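Local coordinates for protein metallophosphoesterase (Clostridium thermocellum, PDB 4J6O) that hydrolyses phosphate esters as the manganese-binding 2',3'-phosphatase domain of bacterial Pnkp, probably healing broken RNA ends within the Pnkp-Hen1 repair system, at residues V60-D65 / K78-M83; K103-D108 / E132-I137; V145-K150 / Y236-R241; E178-T183 / L188-D193. All blocks are in the same frame, centred on the assembly; numbering follows the deposited sequence.

Contact 1: residues V60-D65 / K78-M83; sequences VLFLGD and KLVMGM. With MN (manganese (II) ion), chain J.
Asp65 OD2 binds the manganese ion at 2.2 Å, three residues beyond Phe62, whose ring packs against Val80 and Met83 of helix 73-86. The ion also takes water 1, Asp19 and His21, while the other carboxylate oxygen of Asp65 accepts a hydrogen bond from His96 N. Away from the metal, the contact between the two segments is apolar. Phe62 is sandwiched between two valines: Val60 CG1 sits over the centre of one face, and Val80 CG2 covers the opposite face, 4.0 Å from the ring centroid in a CH-pi contact. Met83 comes in at the edge, its SD 3.8 Å from Phe62 CZ and in the ring plane, a Met-aromatic contact. A bend at chi3 (69°) of Met83 then carries CE to 3.7 Å from Val60 CG2. Strand 59-62 thus leans on the helix of its own beta-alpha-beta unit and delivers a metal ligand from the loop at its C-terminal end, as in calcineurin-like phosphoesterases.

Contact 2: residues K103-D108 / E132-I137; sequences KLNGRD and EVKAFI
Lys134 of helix 127-138 reaches across to the end of helix 95-104, its aliphatic chain lying obliquely over Leu104 and its tip arriving beside Asn105. The first half of the lysine is apolar in its dealings: CG lies 3.8 Å from Leu104 CB and also touches Leu104 CD1, while CD rests against the same CB. A bend at chi3 (72°) in an otherwise extended lysine chain then turns CE and NZ toward the backbone and the neighbouring amide. CE comes to 3.0 Å from Asn105 OD1, unusually close for carbon and oxygen and of doubtful weight, and NZ stands farther off, 3.6 Å from that oxygen, too far to be counted as a hydrogen bond. The ammonium gives a weak hydrogen bond to Leu104 O at 3.4 Å. The CD1 branch of Leu104 meets Val133 CG1 more loosely, at 4.3 Å; Val133 in turn packs on Met81 of helix 73-86.

The peptide carbonyl used here belongs to the last turn of its helix, which closes in a Schellman motif with Gly106 at positive phi. The end of a helix carries partial negative charge on its carbonyls, so a lysine directed there would be mildly favoured electrostatically. With one weak bond at its tip, however, Lys134 joins the two helices chiefly through the methylene groups that lie on Leu104.

Contact 3: residues V145-K150 / Y236-R241; sequences VLDDGK and YRYPER
The ring of Tyr238 carries Pro239 CB over one face, offset toward the rim, and has Asp147 OD2 at its edge, in the ring plane. The carboxylate of Asp147 stands almost upright to that ring, the two planes 83° apart. This meeting spans the beta sandwich of the calcineurin-like fold: Tyr238 ends strand 232-238 of one mixed sheet, and Asp147 follows strand 143-146 of the other, in the tight turn of the hairpin that runs on into strand 151-154. Asp148 and Gly149 both have positive phi, and Lys150 N bonds back to Asp147 O at 2.9 Å, which makes the turn type I'.

The tyrosine hydroxyl donates to Asp147, whose OD1 is held in turn by His11 ND1, so both carboxylate oxygens of this buried aspartate have a partner and the group is fixed in rotation. Since CG of Tyr238 lies anti to its own nitrogen (chi1 -179°), the ring extends away from its strand toward the turn, passing Leu151 and Leu203 on the way. The peptide bond before Pro239 is cis, which brings the proline back beside the aromatic ring that precedes it. Lys150 adds only its CB, 3.4 Å from Tyr238 OH, and its chain then leads away. The bond itself is short, Tyr238 OH to Asp147 OD2 at 2.7 Å, and uses the anti lone pair of OD2.

Contact 4: residues E178-T183 / L188-D193; sequences ETTGET and LPVRYD
Two direct backbone hydrogen bonds join Glu178 and Thr180 to Tyr192 and Val190. Tyr192 N gives the straighter one to Glu178 O (2.7 Å, 173° at the hydrogen), although it approaches tilted out of the carbonyl plane. Thr180 N to Val190 O is more bent at hydrogen (143°) yet lies nearly along the C=O axis. A CA-H...O contact from Thr179 CA to Val190 O, at 3.1 Å, fills in beside them.

Between these bonds Thr179 faces Arg191 as an antiparallel non-hydrogen-bonded pair in a small beta hairpin on the surface. At Gly181 and Glu182 the first strand turns a corner, marked by an ST turn in which Thr180 OG1 accepts from Glu182 N. Beyond the corner, Thr183 CA makes a second such contact with Leu188 O at 3.0 Å, and Val190 CG2 rests on the backbone carbonyl Glu182 O at 3.5 Å.

Water takes over where the strands part. Water 3 accepts from Val190 N at 2.9 Å and donates to Glu182 O, with a weak bond from Gly181 N; at the other end water 2 bridges Glu178 N and Tyr192 O.

Among side chains, Glu178 and Tyr192 run alongside each other in the same direction, carboxylate and ring 35° apart, with OE1 3.2 Å from Tyr192 CD2. Their polar ends have partners farther on: Glu178 OE1 is salt-bridged to Lys159, and Tyr192 OH is hydrogen-bonded to Asp197.

In the fold
Contacts 1 and 3 are buried and contact 2 partly so, while contact 4 lies on the surface about 30 Å from contact 1, between centres. Contacts 1 and 2 meet where Met81 and Val80 of helix 73-86 pack on Phe136 of helix 127-138. Contacts 1 and 3 reach the same five-stranded sheet and touch where Leu61 CD1 meets Leu146 CD1 at 3.8 Å. Chemistry follows position: apolar packing next to a metal-binding loop in contact 1, methylene packing with one weak hydrogen bond from a lysine ammonium in contact 2, one buried tyrosine-carboxylate bond between sheets in contact 3, and backbone and water bonds in contact 4.

Contact 1: residues V60-D65 / K78-M83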
loop_
_atom_site.group_PDB
_atom_site.type_symbol
_atom_site.label_atom_id
_atom_site.label_comp_id
_atom_site.label_asym_id
_atom_site.label_seq_id
_atom_site.Cartn_x
_atom_site.Cartn_y
_atom_site.Cartn_z
ATOM N N VAL A 60 6.428 -9.701 -4.191
ATOM C CA VAL A 60 6.212 -8.347 -3.688
ATOM C C VAL A 60 4.911 -8.297 -2.891
ATOM O O VAL A 60 3.867 -8.839 -3.317
ATOM C CB VAL A 60 6.101 -7.321 -4.840
ATOM C CG1 VAL A 60 5.787 -5.889 -4.255
ATOM C CG2 VAL A 60 7.372 -7.267 -5.672
ATOM N N LEU A 61 4.951 -7.548 -1.794
ATOM C CA LEU A 61 3.726 -7.254 -1.035
ATOM C C LEU A 61 3.525 -5.753 -1.028
ATOM O O LEU A 61 4.359 -5.039 -0.490
ATOM C CB LEU A 61 3.870 -7.744 0.411
ATOM C CG LEU A 61 4.160 -9.230 0.585
ATOM C CD1 LEU A 61 4.270 -9.498 2.090
ATOM C CD2 LEU A 61 3.087 -10.117 -0.034
ATOM N N PHE A 62 2.446 -5.276 -1.667
ATOM C CA PHE A 62 2.192 -3.827 -1.731
ATOM C C PHE A 62 1.314 -3.467 -0.570
ATOM O O PHE A 62 0.329 -4.167 -0.315
ATOM C CB PHE A 62 1.492 -3.453 -3.041
ATOM C CG PHE A 62 2.366 -3.563 -4.281
ATOM C CD1 PHE A 62 3.304 -2.584 -4.585
ATOM C CD2 PHE A 62 2.252 -4.658 -5.150
ATOM C CE1 PHE A 62 4.110 -2.697 -5.739
ATOM C CE2 PHE A 62 3.074 -4.764 -6.307
ATOM C CZ PHE A 62 3.996 -3.776 -6.595
ATOM N N LEU A 63 1.630 -2.334 0.066
ATOM C CA LEU A 63 0.909 -1.886 1.272
ATOM C C LEU A 63 -0.245 -0.963 0.924
ATOM O O LEU A 63 -0.958 -0.454 1.830
ATOM C CB LEU A 63 1.849 -1.248 2.262
ATOM C CG LEU A 63 2.928 -2.165 2.815
ATOM C CD1 LEU A 63 3.743 -1.385 3.861
ATOM C CD2 LEU A 63 2.261 -3.368 3.479
ATOM N N GLY A 64 -0.471 -0.810 -0.360
ATOM C CA GLY A 64 -1.604 -0.046 -0.863
ATOM C C GLY A 64 -1.318 1.439 -0.990
ATOM O O GLY A 64 -0.146 1.876 -0.955
ATOM N N ASP A 65 -2.364 2.228 -1.134
ATOM C CA ASP A 65 -2.277 3.670 -1.492
ATOM C C ASP A 65 -1.491 3.794 -2.801
ATOM O O ASP A 65 -0.477 4.493 -2.910
ATOM C CB ASP A 65 -1.677 4.508 -0.377
ATOM C CG ASP A 65 -2.777 5.148 0.523
ATOM O OD1 ASP A 65 -3.932 4.731 0.364
ATOM O OD2 ASP A 65 -2.488 6.011 1.361
ATOM N N LYS A 78 -1.734 -0.455 -13.630
ATOM C CA LYS A 78 -1.553 -1.550 -14.598
ATOM C C LYS A 78 -0.455 -2.499 -14.140
ATOM O O LYS A 78 -0.557 -3.708 -14.280
ATOM C CB LYS A 78 -1.196 -0.972 -15.968
ATOM C CG LYS A 78 -2.344 -0.229 -16.602
ATOM C CD LYS A 78 -1.919 0.532 -17.824
ATOM C CE LYS A 78 -3.003 1.495 -18.238
ATOM N NZ LYS A 78 -2.654 2.053 -19.529
ATOM N N LEU A 79 0.632 -1.929 -13.649
ATOM C CA LEU A 79 1.764 -2.730 -13.222
ATOM C C LEU A 79 1.351 -3.599 -12.041
ATOM O O LEU A 79 1.572 -4.797 -12.053
ATOM C CB LEU A 79 2.979 -1.846 -12.894
ATOM C CG LEU A 79 4.182 -2.615 -12.364
ATOM C CD1 LEU A 79 4.776 -3.383 -13.543
ATOM C CD2 LEU A 79 5.244 -1.655 -11.765
ATOM N N VAL A 80 0.771 -2.992 -11.000
ATOM C CA VAL A 80 0.429 -3.750 -9.804
ATOM C C VAL A 80 -0.650 -4.827 -10.042
ATOM O O VAL A 80 -0.527 -5.976 -9.578
ATOM C CB VAL A 80 -0.038 -2.797 -8.669
ATOM C CG1 VAL A 80 -0.489 -3.602 -7.478
ATOM C CG2 VAL A 80 1.113 -1.897 -8.318
ATOM N N MET A 81 -1.663 -4.460 -10.822
ATOM C CA MET A 81 -2.692 -5.444 -11.163
ATOM C C MET A 81 -2.162 -6.672 -11.923
ATOM O O MET A 81 -2.547 -7.816 -11.641
ATOM C CB MET A 81 -3.793 -4.760 -11.956
ATOM C CG MET A 81 -4.562 -3.857 -11.050
ATOM S SD MET A 81 -6.006 -3.279 -11.883
ATOM C CE MET A 81 -5.249 -1.998 -12.718
ATOM N N GLY A 82 -1.252 -6.428 -12.867
ATOM C CA GLY A 82 -0.573 -7.516 -13.549
ATOM C C GLY A 82 0.268 -8.407 -12.638
ATOM O O GLY A 82 0.404 -9.604 -12.866
ATOM N N MET A 83 0.883 -7.811 -11.621
ATOM C CA MET A 83 1.709 -8.547 -10.698
ATOM C C MET A 83 0.876 -9.428 -9.825
ATOM O O MET A 83 1.264 -10.550 -9.520
ATOM C CB MET A 83 2.556 -7.565 -9.862
ATOM C CG MET A 83 3.605 -6.888 -10.733
ATOM S SD MET A 83 4.626 -5.702 -9.819
ATOM C CE MET A 83 5.523 -6.760 -8.813
HETATM MN MN MN J . -0.755 7.251 1.687
HETATM O O HOH W 1 1.125 8.478 2.224
#

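Contact 2: residues K103-D108 / E132-I137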
loop_
_atom_site.group_PDB
_atom_site.type_symbol
_atom_site.label_atom_id
_atom_site.label_comp_id
_atom_site.label_asym_id
_atom_site.label_seq_id
_atom_site.Cartn_x
_atom_site.Cartn_y
_atom_site.Cartn_z
ATOM N N LYS A 103 -15.873 6.025 -5.097
ATOM C CA LYS A 103 -16.181 7.078 -6.064
ATOM C C LYS A 103 -16.530 6.447 -7.424
ATOM O O LYS A 103 -17.533 6.789 -8.047
ATOM C CB LYS A 103 -14.997 8.057 -6.169
ATOM C CG LYS A 103 -15.085 9.086 -7.294
ATOM C CD LYS A 103 -16.277 10.045 -7.110
ATOM C CE LYS A 103 -16.341 11.028 -8.256
ATOM N NZ LYS A 103 -17.479 11.976 -8.088
ATOM N N LEU A 104 -15.726 5.484 -7.876
ATOM C CA LEU A 104 -16.045 4.822 -9.136
ATOM C C LEU A 104 -17.382 4.061 -9.051
ATOM O O LEU A 104 -18.031 3.865 -10.065
ATOM C CB LEU A 104 -14.919 3.865 -9.577
ATOM C CG LEU A 104 -13.556 4.543 -9.787
ATOM C CD1 LEU A 104 -12.456 3.497 -9.980
ATOM C CD2 LEU A 104 -13.591 5.506 -10.963
ATOM N N ASN A 105 -17.757 3.589 -7.859
ATOM C CA ASN A 105 -19.040 2.889 -7.657
ATOM C C ASN A 105 -20.231 3.828 -7.641
ATOM O O ASN A 105 -21.369 3.367 -7.629
ATOM C CB ASN A 105 -19.054 2.107 -6.350
ATOM C CG ASN A 105 -18.352 0.758 -6.465
ATOM O OD1 ASN A 105 -18.065 0.289 -7.565
ATOM N ND2 ASN A 105 -18.132 0.108 -5.328
ATOM N N GLY A 106 -19.970 5.133 -7.614
ATOM C CA GLY A 106 -21.050 6.125 -7.677
ATOM C C GLY A 106 -21.248 6.964 -6.429
ATOM O O GLY A 106 -22.197 7.732 -6.332
ATOM N N ARG A 107 -20.361 6.853 -5.449
ATOM C CA ARG A 107 -20.540 7.700 -4.271
ATOM C C ARG A 107 -19.954 9.095 -4.488
ATOM O O ARG A 107 -18.851 9.251 -5.066
ATOM C CB ARG A 107 -19.962 7.057 -3.019
ATOM C CG ARG A 107 -20.179 7.891 -1.792
ATOM C CD ARG A 107 -19.695 7.146 -0.587
ATOM N NE ARG A 107 -20.369 5.857 -0.469
ATOM C CZ ARG A 107 -20.074 4.950 0.459
ATOM N NH1 ARG A 107 -19.111 5.202 1.339
ATOM N NH2 ARG A 107 -20.741 3.797 0.509
ATOM N N ASP A 108 -20.662 10.116 -4.030
ATOM C CA ASP A 108 -20.236 11.477 -4.308
ATOM C C ASP A 108 -19.272 11.948 -3.232
ATOM O O ASP A 108 -19.604 12.808 -2.425
ATOM C CB ASP A 108 -21.464 12.396 -4.368
ATOM C CG ASP A 108 -21.195 13.696 -5.116
ATOM O OD1 ASP A 108 -20.015 13.982 -5.447
ATOM O OD2 ASP A 108 -22.174 14.443 -5.364
ATOM N N GLU A 132 -11.878 -3.088 -14.615
ATOM C CA GLU A 132 -10.820 -3.939 -14.078
ATOM C C GLU A 132 -10.271 -3.384 -12.752
ATOM O O GLU A 132 -9.927 -4.144 -11.838
ATOM C CB GLU A 132 -9.706 -4.090 -15.105
ATOM C CG GLU A 132 -9.122 -5.464 -15.137
ATOM C CD GLU A 132 -7.811 -5.516 -15.872
ATOM O OE1 GLU A 132 -7.503 -4.545 -16.606
ATOM O OE2 GLU A 132 -7.087 -6.522 -15.700
ATOM N N VAL A 133 -10.197 -2.058 -12.657
ATOM C CA VAL A 133 -9.640 -1.393 -11.466
ATOM C C VAL A 133 -10.615 -1.594 -10.300
ATOM O O VAL A 133 -10.223 -1.902 -9.191
ATOM C CB VAL A 133 -9.374 0.114 -11.741
ATOM C CG1 VAL A 133 -9.135 0.883 -10.447
ATOM C CG2 VAL A 133 -8.181 0.294 -12.722
ATOM N N LYS A 134 -11.902 -1.451 -10.594
ATOM C CA LYS A 134 -12.954 -1.638 -9.588
ATOM C C LYS A 134 -12.950 -3.043 -9.046
ATOM O O LYS A 134 -13.015 -3.256 -7.834
ATOM C CB LYS A 134 -14.329 -1.309 -10.190
ATOM C CG LYS A 134 -14.454 0.175 -10.559
ATOM C CD LYS A 134 -15.803 0.496 -11.267
ATOM C CE LYS A 134 -17.005 0.463 -10.337
ATOM N NZ LYS A 134 -18.282 0.600 -11.134
ATOM N N ALA A 135 -12.823 -4.014 -9.943
ATOM C CA ALA A 135 -12.807 -5.411 -9.543
ATOM C C ALA A 135 -11.559 -5.699 -8.716
ATOM O O ALA A 135 -11.612 -6.407 -7.718
ATOM C CB ALA A 135 -12.854 -6.304 -10.761
ATOM N N PHE A 136 -10.440 -5.112 -9.128
ATOM C CA PHE A 136 -9.208 -5.293 -8.407
ATOM C C PHE A 136 -9.286 -4.745 -6.989
ATOM O O PHE A 136 -8.859 -5.402 -6.048
ATOM C CB PHE A 136 -8.061 -4.613 -9.134
ATOM C CG PHE A 136 -6.792 -4.613 -8.364
ATOM C CD1 PHE A 136 -6.096 -5.795 -8.197
ATOM C CD2 PHE A 136 -6.244 -3.428 -7.879
ATOM C CE1 PHE A 136 -4.898 -5.820 -7.526
ATOM C CE2 PHE A 136 -5.047 -3.448 -7.197
ATOM C CZ PHE A 136 -4.385 -4.637 -7.009
ATOM N N ILE A 137 -9.816 -3.542 -6.825
ATOM C CA ILE A 137 -9.777 -2.943 -5.526
ATOM C C ILE A 137 -10.775 -3.614 -4.627
ATOM O O ILE A 137 -10.568 -3.746 -3.425
ATOM C CB ILE A 137 -10.031 -1.429 -5.604
ATOM C CG1 ILE A 137 -8.876 -0.756 -6.354
ATOM C CG2 ILE A 137 -10.122 -0.830 -4.250
ATOM C CD1 ILE A 137 -9.104 0.742 -6.495
#

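Contact 3: residues V145-K150 / Y236-R241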
loop_
_atom_site.group_PDB
_atom_site.type_symbol
_atom_site.label_atom_id
_atom_site.label_comp_id
_atom_site.label_asym_id
_atom_site.label_seq_id
_atom_site.Cartn_x
_atom_site.Cartn_y
_atom_site.Cartn_z
ATOM N N VAL A 145 -1.869 -12.350 7.157
ATOM C CA VAL A 145 -0.955 -12.998 8.102
ATOM C C VAL A 145 -0.182 -14.029 7.301
ATOM O O VAL A 145 -0.762 -14.986 6.748
ATOM C CB VAL A 145 -1.737 -13.668 9.276
ATOM C CG1 VAL A 145 -0.776 -14.202 10.311
ATOM C CG2 VAL A 145 -2.711 -12.623 9.929
ATOM N N LEU A 146 1.138 -13.878 7.275
ATOM C CA LEU A 146 1.957 -14.702 6.405
ATOM C C LEU A 146 3.001 -15.485 7.198
ATOM O O LEU A 146 3.227 -15.207 8.385
ATOM C CB LEU A 146 2.713 -13.777 5.451
ATOM C CG LEU A 146 1.805 -12.946 4.562
ATOM C CD1 LEU A 146 2.244 -11.477 4.604
ATOM C CD2 LEU A 146 2.047 -13.396 3.166
ATOM N N ASP A 147 3.600 -16.479 6.525
ATOM C CA ASP A 147 4.807 -17.162 7.011
ATOM C C ASP A 147 4.654 -17.650 8.442
ATOM O O ASP A 147 5.342 -17.179 9.365
ATOM C CB ASP A 147 6.024 -16.241 6.908
ATOM C CG ASP A 147 7.315 -16.994 7.178
ATOM O OD1 ASP A 147 7.320 -18.233 6.924
ATOM O OD2 ASP A 147 8.275 -16.363 7.660
ATOM N N ASP A 148 3.717 -18.583 8.599
ATOM C CA ASP A 148 3.447 -19.218 9.888
ATOM C C ASP A 148 3.126 -18.223 10.977
ATOM O O ASP A 148 3.432 -18.468 12.142
ATOM C CB ASP A 148 4.634 -20.103 10.330
ATOM C CG ASP A 148 4.833 -21.288 9.428
ATOM O OD1 ASP A 148 3.828 -21.837 8.961
ATOM O OD2 ASP A 148 5.985 -21.682 9.182
ATOM N N GLY A 149 2.532 -17.081 10.603
ATOM C CA GLY A 149 2.216 -16.048 11.578
ATOM C C GLY A 149 3.391 -15.186 12.013
ATOM O O GLY A 149 3.292 -14.438 12.976
ATOM N N LYS A 150 4.502 -15.231 11.288
ATOM C CA LYS A 150 5.648 -14.447 11.681
ATOM C C LYS A 150 5.632 -13.034 11.086
ATOM O O LYS A 150 6.391 -12.150 11.512
ATOM C CB LYS A 150 6.942 -15.150 11.221
ATOM C CG LYS A 150 7.217 -16.372 12.037
ATOM C CD LYS A 150 8.271 -17.233 11.324
ATOM C CE LYS A 150 8.467 -18.583 12.045
ATOM N NZ LYS A 150 9.285 -19.547 11.162
ATOM N N TYR A 236 10.930 -3.201 2.127
ATOM C CA TYR A 236 11.473 -3.945 3.247
ATOM C C TYR A 236 11.600 -5.386 2.796
ATOM O O TYR A 236 10.610 -6.019 2.366
ATOM C CB TYR A 236 10.517 -3.803 4.467
ATOM C CG TYR A 236 10.974 -4.502 5.738
ATOM C CD1 TYR A 236 10.741 -5.875 5.927
ATOM C CD2 TYR A 236 11.548 -3.792 6.767
ATOM C CE1 TYR A 236 11.151 -6.498 7.117
ATOM C CE2 TYR A 236 11.935 -4.398 7.954
ATOM C CZ TYR A 236 11.726 -5.734 8.113
ATOM O OH TYR A 236 12.090 -6.290 9.312
ATOM N N ARG A 237 12.847 -5.910 2.835
ATOM C CA ARG A 237 13.075 -7.252 2.346
ATOM C C ARG A 237 12.932 -8.199 3.528
ATOM O O ARG A 237 13.499 -7.985 4.596
ATOM C CB ARG A 237 14.492 -7.352 1.749
ATOM C CG ARG A 237 14.730 -6.262 0.775
ATOM C CD ARG A 237 16.025 -6.480 -0.007
ATOM N NE ARG A 237 15.951 -7.564 -0.968
ATOM C CZ ARG A 237 16.810 -8.605 -0.975
ATOM N NH1 ARG A 237 17.768 -8.743 -0.051
ATOM N NH2 ARG A 237 16.710 -9.539 -1.901
ATOM N N TYR A 238 12.068 -9.178 3.351
ATOM C CA TYR A 238 11.763 -10.185 4.357
ATOM C C TYR A 238 12.122 -11.572 3.826
ATOM O O TYR A 238 11.725 -11.914 2.727
ATOM C CB TYR A 238 10.256 -10.138 4.626
ATOM C CG TYR A 238 9.811 -11.120 5.687
ATOM C CD1 TYR A 238 9.504 -12.412 5.342
ATOM C CD2 TYR A 238 9.725 -10.747 7.032
ATOM C CE1 TYR A 238 9.112 -13.331 6.317
ATOM C CE2 TYR A 238 9.314 -11.651 8.011
ATOM C CZ TYR A 238 9.037 -12.953 7.635
ATOM O OH TYR A 238 8.636 -13.884 8.583
ATOM N N PRO A 239 12.808 -12.411 4.641
ATOM C CA PRO A 239 13.125 -12.255 6.062
ATOM C C PRO A 239 14.447 -11.598 6.352
ATOM O O PRO A 239 14.805 -11.569 7.547
ATOM C CB PRO A 239 13.161 -13.702 6.565
ATOM C CG PRO A 239 13.718 -14.425 5.379
ATOM C CD PRO A 239 13.065 -13.782 4.171
ATOM N N GLU A 240 15.119 -11.044 5.341
ATOM C CA GLU A 240 16.383 -10.358 5.559
ATOM C C GLU A 240 16.307 -9.155 6.481
ATOM O O GLU A 240 17.313 -8.748 7.066
ATOM C CB GLU A 240 17.004 -9.964 4.214
ATOM C CG GLU A 240 17.271 -11.133 3.306
ATOM C CD GLU A 240 16.106 -11.528 2.444
ATOM O OE1 GLU A 240 14.976 -11.009 2.655
ATOM O OE2 GLU A 240 16.290 -12.387 1.554
ATOM N N ARG A 241 15.102 -8.559 6.600
ATOM C CA ARG A 241 14.943 -7.374 7.424
ATOM C C ARG A 241 15.932 -6.294 6.972
ATOM O O ARG A 241 16.607 -5.664 7.781
ATOM C CB ARG A 241 15.019 -7.718 8.923
ATOM C CG ARG A 241 13.980 -8.808 9.277
ATOM C CD ARG A 241 13.620 -8.860 10.716
ATOM N NE ARG A 241 12.786 -10.019 10.975
ATOM C CZ ARG A 241 12.054 -10.164 12.066
ATOM N NH1 ARG A 241 11.344 -11.271 12.234
ATOM N NH2 ARG A 241 12.068 -9.214 13.001
#

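Contact 4: residues E178-T183 / L188-D193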
loop_
_atom_site.group_PDB
_atom_site.type_symbol
_atom_site.label_atom_id
_atom_site.label_comp_id
_atom_site.label_asym_id
_atom_site.label_seq_id
_atom_site.Cartn_x
_atom_site.Cartn_y
_atom_site.Cartn_z
ATOM N N GLU A 178 -7.117 3.440 14.375
ATOM C CA GLU A 178 -8.198 3.905 15.269
ATOM C C GLU A 178 -7.843 5.145 16.057
ATOM O O GLU A 178 -6.698 5.614 16.088
ATOM C CB GLU A 178 -8.688 2.794 16.204
ATOM C CG GLU A 178 -7.734 2.440 17.312
ATOM C CD GLU A 178 -8.092 1.122 18.005
ATOM O OE1 GLU A 178 -7.440 0.792 19.018
ATOM O OE2 GLU A 178 -9.046 0.444 17.546
ATOM N N THR A 179 -8.868 5.715 16.680
ATOM C CA THR A 179 -8.651 6.920 17.459
ATOM C C THR A 179 -8.793 6.568 18.914
ATOM O O THR A 179 -9.307 5.509 19.255
ATOM C CB THR A 179 -9.607 8.045 17.056
ATOM O OG1 THR A 179 -10.936 7.518 16.982
ATOM C CG2 THR A 179 -9.210 8.626 15.686
ATOM N N THR A 180 -8.313 7.454 19.770
ATOM C CA THR A 180 -8.123 7.136 21.171
ATOM C C THR A 180 -9.395 7.343 21.968
ATOM O O THR A 180 -9.461 6.883 23.113
ATOM C CB THR A 180 -7.068 8.045 21.840
ATOM O OG1 THR A 180 -7.591 9.372 21.939
ATOM C CG2 THR A 180 -5.749 8.101 21.051
ATOM N N GLY A 181 -10.388 8.030 21.386
ATOM C CA GLY A 181 -11.616 8.362 22.106
ATOM C C GLY A 181 -11.637 9.758 22.716
ATOM O O GLY A 181 -12.707 10.273 23.071
ATOM N N GLU A 182 -10.475 10.373 22.885
ATOM C CA GLU A 182 -10.408 11.717 23.429
ATOM C C GLU A 182 -10.058 12.727 22.359
ATOM O O GLU A 182 -9.677 12.369 21.261
ATOM C CB GLU A 182 -9.369 11.824 24.540
ATOM C CG GLU A 182 -9.521 10.858 25.676
ATOM C CD GLU A 182 -8.305 10.918 26.581
ATOM O OE1 GLU A 182 -7.253 11.437 26.124
ATOM O OE2 GLU A 182 -8.398 10.456 27.736
ATOM N N THR A 183 -10.166 14.003 22.683
ATOM C CA THR A 183 -9.941 14.994 21.657
ATOM C C THR A 183 -8.691 15.788 21.948
ATOM O O THR A 183 -8.191 15.749 23.072
ATOM C CB THR A 183 -11.137 15.924 21.548
ATOM O OG1 THR A 183 -11.375 16.540 22.823
ATOM C CG2 THR A 183 -12.355 15.124 21.135
ATOM N N LEU A 188 -10.554 17.734 18.295
ATOM C CA LEU A 188 -10.631 16.787 17.192
ATOM C C LEU A 188 -10.172 15.410 17.673
ATOM O O LEU A 188 -9.470 15.320 18.690
ATOM C CB LEU A 188 -9.739 17.256 16.043
ATOM C CG LEU A 188 -10.107 18.593 15.414
ATOM C CD1 LEU A 188 -9.182 18.829 14.236
ATOM C CD2 LEU A 188 -11.583 18.638 15.008
ATOM N N PRO A 189 -10.564 14.342 16.960
ATOM C CA PRO A 189 -10.143 13.006 17.393
ATOM C C PRO A 189 -8.637 12.867 17.288
ATOM O O PRO A 189 -7.994 13.560 16.481
ATOM C CB PRO A 189 -10.829 12.078 16.388
ATOM C CG PRO A 189 -11.975 12.918 15.822
ATOM C CD PRO A 189 -11.385 14.281 15.734
ATOM N N VAL A 190 -8.088 11.996 18.130
ATOM C CA VAL A 190 -6.651 11.717 18.175
ATOM C C VAL A 190 -6.314 10.295 17.706
ATOM O O VAL A 190 -6.940 9.348 18.159
ATOM C CB VAL A 190 -6.172 11.847 19.619
ATOM C CG1 VAL A 190 -4.689 11.565 19.713
ATOM C CG2 VAL A 190 -6.465 13.240 20.135
ATOM N N ARG A 191 -5.315 10.117 16.832
ATOM C CA ARG A 191 -4.987 8.767 16.385
ATOM C C ARG A 191 -4.375 7.986 17.547
ATOM O O ARG A 191 -3.539 8.501 18.283
ATOM C CB ARG A 191 -3.981 8.771 15.216
ATOM C CG ARG A 191 -4.594 9.150 13.894
ATOM C CD ARG A 191 -3.690 8.815 12.717
ATOM N NE ARG A 191 -4.340 9.176 11.469
ATOM C CZ ARG A 191 -4.139 10.325 10.834
ATOM N NH1 ARG A 191 -3.289 11.218 11.337
ATOM N NH2 ARG A 191 -4.780 10.586 9.700
ATOM N N TYR A 192 -4.744 6.710 17.658
ATOM C CA TYR A 192 -4.183 5.868 18.701
ATOM C C TYR A 192 -2.849 5.293 18.204
ATOM O O TYR A 192 -2.772 4.764 17.074
ATOM C CB TYR A 192 -5.146 4.724 18.977
ATOM C CG TYR A 192 -4.580 3.645 19.852
ATOM C CD1 TYR A 192 -3.911 3.942 21.025
ATOM C CD2 TYR A 192 -4.704 2.308 19.476
ATOM C CE1 TYR A 192 -3.381 2.923 21.811
ATOM C CE2 TYR A 192 -4.205 1.295 20.253
ATOM C CZ TYR A 192 -3.515 1.600 21.389
ATOM O OH TYR A 192 -3.013 0.576 22.152
ATOM N N ASP A 193 -1.814 5.443 19.037
ATOM C CA ASP A 193 -0.464 4.961 18.694
ATOM C C ASP A 193 -0.377 3.496 19.081
ATOM O O ASP A 193 0.157 3.146 20.142
ATOM C CB ASP A 193 0.536 5.729 19.520
ATOM C CG ASP A 193 1.964 5.322 19.231
ATOM O OD1 ASP A 193 2.195 4.343 18.469
ATOM O OD2 ASP A 193 2.830 5.980 19.800
HETATM O O HOH W 2 -4.358 3.435 15.012
HETATM O O HOH W 3 -9.956 10.337 19.606
#